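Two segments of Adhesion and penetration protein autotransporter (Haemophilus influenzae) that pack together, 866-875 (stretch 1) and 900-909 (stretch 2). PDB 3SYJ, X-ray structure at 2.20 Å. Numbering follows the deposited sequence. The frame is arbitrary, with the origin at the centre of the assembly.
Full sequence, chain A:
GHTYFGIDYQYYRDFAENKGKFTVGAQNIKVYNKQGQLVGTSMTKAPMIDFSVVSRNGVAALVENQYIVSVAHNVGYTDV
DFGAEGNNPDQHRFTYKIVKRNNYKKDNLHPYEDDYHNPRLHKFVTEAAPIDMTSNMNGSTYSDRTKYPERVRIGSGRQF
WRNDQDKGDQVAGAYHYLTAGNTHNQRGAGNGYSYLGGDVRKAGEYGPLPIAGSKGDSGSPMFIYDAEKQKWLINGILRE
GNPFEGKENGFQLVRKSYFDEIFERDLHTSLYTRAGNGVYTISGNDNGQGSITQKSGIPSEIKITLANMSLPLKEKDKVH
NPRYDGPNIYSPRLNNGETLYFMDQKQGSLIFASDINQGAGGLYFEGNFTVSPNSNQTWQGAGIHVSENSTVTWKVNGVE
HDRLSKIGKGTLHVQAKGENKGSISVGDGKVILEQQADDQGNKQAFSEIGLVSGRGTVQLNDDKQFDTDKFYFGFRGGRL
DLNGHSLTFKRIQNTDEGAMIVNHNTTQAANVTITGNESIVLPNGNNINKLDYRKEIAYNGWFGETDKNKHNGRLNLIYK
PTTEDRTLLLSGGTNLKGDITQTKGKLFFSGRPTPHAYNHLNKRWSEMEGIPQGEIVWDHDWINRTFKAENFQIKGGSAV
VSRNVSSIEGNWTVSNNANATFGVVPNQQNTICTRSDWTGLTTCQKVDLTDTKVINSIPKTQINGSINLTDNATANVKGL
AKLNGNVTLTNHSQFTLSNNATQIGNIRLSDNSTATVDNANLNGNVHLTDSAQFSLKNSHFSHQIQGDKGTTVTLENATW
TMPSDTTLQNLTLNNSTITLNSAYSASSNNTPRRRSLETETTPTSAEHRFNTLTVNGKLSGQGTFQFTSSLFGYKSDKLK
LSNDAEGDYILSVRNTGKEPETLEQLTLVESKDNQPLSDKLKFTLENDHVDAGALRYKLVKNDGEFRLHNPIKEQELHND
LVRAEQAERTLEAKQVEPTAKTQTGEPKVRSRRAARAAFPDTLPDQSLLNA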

# COMPACT_ATOMS: atom_id res chain seq x y z
N GLN A 866 -13.88 -8.90 -23.66
CA GLN A 866 -12.94 -8.41 -24.67
C GLN A 866 -11.52 -8.90 -24.39
O GLN A 866 -10.97 -8.65 -23.32
CB GLN A 866 -12.98 -6.88 -24.76
CG GLN A 866 -14.32 -6.34 -25.22
CD GLN A 866 -14.33 -4.83 -25.39
OE1 GLN A 866 -13.64 -4.10 -24.68
NE2 GLN A 866 -15.13 -4.35 -26.33
N PHE A 867 -10.94 -9.59 -25.37
CA PHE A 867 -9.62 -10.20 -25.23
C PHE A 867 -8.57 -9.49 -26.09
O PHE A 867 -8.89 -8.93 -27.14
CB PHE A 867 -9.66 -11.66 -25.68
CG PHE A 867 -10.23 -12.60 -24.66
CD1 PHE A 867 -9.41 -13.51 -24.00
CD2 PHE A 867 -11.58 -12.59 -24.36
CE1 PHE A 867 -9.93 -14.39 -23.07
CE2 PHE A 867 -12.11 -13.46 -23.42
CZ PHE A 867 -11.29 -14.36 -22.78
N THR A 868 -7.33 -9.51 -25.62
CA THR A 868 -6.19 -9.22 -26.48
C THR A 868 -5.39 -10.50 -26.60
O THR A 868 -5.46 -11.37 -25.73
CB THR A 868 -5.29 -8.09 -25.93
OG1 THR A 868 -4.65 -8.52 -24.72
CG2 THR A 868 -6.09 -6.82 -25.66
N SER A 869 -4.63 -10.63 -27.69
CA SER A 869 -3.84 -11.83 -27.90
C SER A 869 -2.65 -11.61 -28.84
O SER A 869 -2.59 -10.63 -29.57
CB SER A 869 -4.72 -12.94 -28.48
OG SER A 869 -5.06 -12.66 -29.83
N SER A 870 -1.71 -12.55 -28.78
CA SER A 870 -0.63 -12.65 -29.75
C SER A 870 -0.58 -14.07 -30.28
O SER A 870 0.08 -14.93 -29.70
CB SER A 870 0.72 -12.30 -29.13
OG SER A 870 1.77 -12.48 -30.07
N LEU A 871 -1.30 -14.32 -31.37
CA LEU A 871 -1.35 -15.66 -31.95
C LEU A 871 0.04 -16.14 -32.33
O LEU A 871 0.30 -17.35 -32.37
CB LEU A 871 -2.28 -15.69 -33.17
CG LEU A 871 -3.78 -15.78 -32.86
CD1 LEU A 871 -4.62 -15.66 -34.12
CD2 LEU A 871 -4.10 -17.07 -32.12
N PHE A 872 0.94 -15.19 -32.60
CA PHE A 872 2.31 -15.52 -32.96
C PHE A 872 3.04 -16.29 -31.85
O PHE A 872 3.76 -17.24 -32.13
CB PHE A 872 3.11 -14.28 -33.34
CG PHE A 872 4.53 -14.58 -33.71
CD1 PHE A 872 4.89 -14.82 -35.02
CD2 PHE A 872 5.52 -14.63 -32.73
CE1 PHE A 872 6.20 -15.11 -35.36
CE2 PHE A 872 6.83 -14.92 -33.06
CZ PHE A 872 7.17 -15.16 -34.38
N GLY A 873 2.86 -15.86 -30.61
CA GLY A 873 3.46 -16.54 -29.48
C GLY A 873 2.48 -17.51 -28.84
O GLY A 873 2.82 -18.21 -27.88
N TYR A 874 1.27 -17.55 -29.39
CA TYR A 874 0.15 -18.28 -28.80
C TYR A 874 -0.10 -17.91 -27.33
O TYR A 874 -0.26 -18.77 -26.47
CB TYR A 874 0.29 -19.79 -29.00
CG TYR A 874 -0.04 -20.22 -30.42
CD1 TYR A 874 -1.35 -20.41 -30.82
CD2 TYR A 874 0.97 -20.43 -31.36
CE1 TYR A 874 -1.67 -20.79 -32.12
CE2 TYR A 874 0.67 -20.82 -32.66
CZ TYR A 874 -0.65 -21.00 -33.03
OH TYR A 874 -0.97 -21.38 -34.32
N LYS A 875 -0.13 -16.60 -27.07
CA LYS A 875 -0.41 -16.05 -25.75
C LYS A 875 -1.64 -15.16 -25.84
O LYS A 875 -1.97 -14.66 -26.92
CB LYS A 875 0.77 -15.20 -25.27
CG LYS A 875 2.08 -15.96 -25.11
CD LYS A 875 3.27 -15.01 -25.09
CE LYS A 875 3.27 -14.12 -23.85
NZ LYS A 875 3.74 -14.84 -22.62
N PRO A 900 1.62 -16.70 -37.14
CA PRO A 900 2.34 -17.67 -36.35
C PRO A 900 3.20 -18.58 -37.21
O PRO A 900 2.76 -19.06 -38.22
CB PRO A 900 1.25 -18.44 -35.63
CG PRO A 900 -0.01 -17.71 -35.87
CD PRO A 900 0.16 -16.86 -37.03
N GLU A 901 4.43 -18.78 -36.78
CA GLU A 901 5.33 -19.69 -37.50
C GLU A 901 5.14 -21.14 -37.04
O GLU A 901 6.07 -21.93 -37.07
CB GLU A 901 6.79 -19.25 -37.32
CG GLU A 901 7.12 -17.92 -37.99
CD GLU A 901 8.50 -17.37 -37.61
OE1 GLU A 901 9.15 -17.94 -36.70
OE2 GLU A 901 8.92 -16.37 -38.23
N THR A 902 3.92 -21.45 -36.61
CA THR A 902 3.55 -22.81 -36.21
C THR A 902 2.04 -22.90 -36.02
O THR A 902 1.37 -21.88 -35.85
CB THR A 902 4.25 -23.24 -34.91
OG1 THR A 902 3.76 -24.53 -34.52
CG2 THR A 902 3.97 -22.24 -33.79
N LEU A 903 1.51 -24.11 -36.05
CA LEU A 903 0.07 -24.32 -35.90
C LEU A 903 -0.32 -24.94 -34.55
O LEU A 903 -0.09 -26.13 -34.30
CB LEU A 903 -0.50 -25.15 -37.06
CG LEU A 903 -1.16 -24.36 -38.19
CD1 LEU A 903 -0.15 -23.75 -39.15
CD2 LEU A 903 -2.14 -25.25 -38.95
N GLU A 904 -0.92 -24.13 -33.69
CA GLU A 904 -1.40 -24.59 -32.40
C GLU A 904 -2.81 -24.07 -32.17
O GLU A 904 -3.36 -23.36 -33.01
CB GLU A 904 -0.49 -24.09 -31.27
CG GLU A 904 0.95 -24.54 -31.37
CD GLU A 904 1.11 -26.04 -31.18
OE1 GLU A 904 0.17 -26.67 -30.63
OE2 GLU A 904 2.16 -26.58 -31.58
N GLN A 905 -3.38 -24.42 -31.02
CA GLN A 905 -4.63 -23.82 -30.57
C GLN A 905 -4.35 -22.78 -29.49
O GLN A 905 -3.44 -22.95 -28.67
CB GLN A 905 -5.58 -24.90 -30.04
CG GLN A 905 -6.07 -25.89 -31.09
CD GLN A 905 -7.22 -26.74 -30.60
OE1 GLN A 905 -7.29 -27.11 -29.43
NE2 GLN A 905 -8.14 -27.06 -31.50
N LEU A 906 -5.12 -21.70 -29.48
CA LEU A 906 -5.01 -20.72 -28.41
C LEU A 906 -6.24 -20.80 -27.50
O LEU A 906 -7.35 -20.46 -27.91
CB LEU A 906 -4.87 -19.31 -28.97
CG LEU A 906 -4.60 -18.25 -27.90
CD1 LEU A 906 -3.40 -18.65 -27.06
CD2 LEU A 906 -4.38 -16.89 -28.53
N THR A 907 -6.04 -21.27 -26.28
CA THR A 907 -7.12 -21.33 -25.31
C THR A 907 -7.52 -19.92 -24.88
O THR A 907 -6.66 -19.10 -24.54
CB THR A 907 -6.72 -22.17 -24.07
OG1 THR A 907 -6.30 -23.48 -24.49
CG2 THR A 907 -7.90 -22.31 -23.10
N LEU A 908 -8.82 -19.62 -24.91
CA LEU A 908 -9.31 -18.33 -24.45
C LEU A 908 -10.08 -18.49 -23.14
O LEU A 908 -9.87 -17.74 -22.19
CB LEU A 908 -10.20 -17.68 -25.52
CG LEU A 908 -9.46 -17.14 -26.74
CD1 LEU A 908 -10.41 -16.42 -27.67
CD2 LEU A 908 -8.32 -16.22 -26.31
N VAL A 909 -10.97 -19.48 -23.10
CA VAL A 909 -11.73 -19.79 -21.91
C VAL A 909 -11.40 -21.19 -21.43
O VAL A 909 -11.56 -22.16 -22.18
CB VAL A 909 -13.24 -19.70 -22.18
CG1 VAL A 909 -14.02 -19.95 -20.90
CG2 VAL A 909 -13.60 -18.34 -22.77
O HOH W 1 4.68 -18.91 -34.03

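The contact between these two stretches is a mainly apolar packing of side chains pinned by one tyrosine, and it illustrates how a single aromatic residue can combine hydrophobic cover with precise polar anchoring. Together the two sides bury 691 Å², and Y874 contributes the largest share. It sits in a tight turn, in which S870 N donates to K875 O (2.8 Å) and K875 N to S870 O (3.1 Å), closing the backbone around L871, F872, G873 and Y874. With its CA-to-CB bond directed toward the partner and chi1 in the m well, Y874 lays its ring along the loop of stretch 2. There the hydroxyl works in both directions, donating to T902 O (2.8 Å from Y874 OH) while accepting from E904 N (2.8 Å from N to Y874 OH, with a nearly linear angle of 170°). One hydroxyl thus serves two backbone groups of a loop segment. The ring is equally well used: E904 CB sits over one face, 3.5 Å from the centroid in a CH-pi contact, while L906 CB lies near the ring plane, 4.1 Å from Y874 CD1, and P900 CB approaches Y874 CE2 at 3.8 Å.

Around this anchor, leucines and a proline fill the space. L906, buried and pointing toward stretch 1, brings its CD2 to 3.6 Å from L871 CD2 and 4.0 Å from S869 CB; the serine presents this carbon to the leucine while its OG is hydrogen-bonded elsewhere in the structure. P900 rests its CG 3.5 Å from L871 O, its compact ring suiting a close backbone approach. Farther along, F867 and L908 point toward each other's stretches and meet at 3.7 Å between F867 CD1 and L908 CD2. At the more open end, a water donates to F872 O (2.7 Å from its oxygen) and weakly accepts from E901 N (2.8 Å), bridging the two backbones.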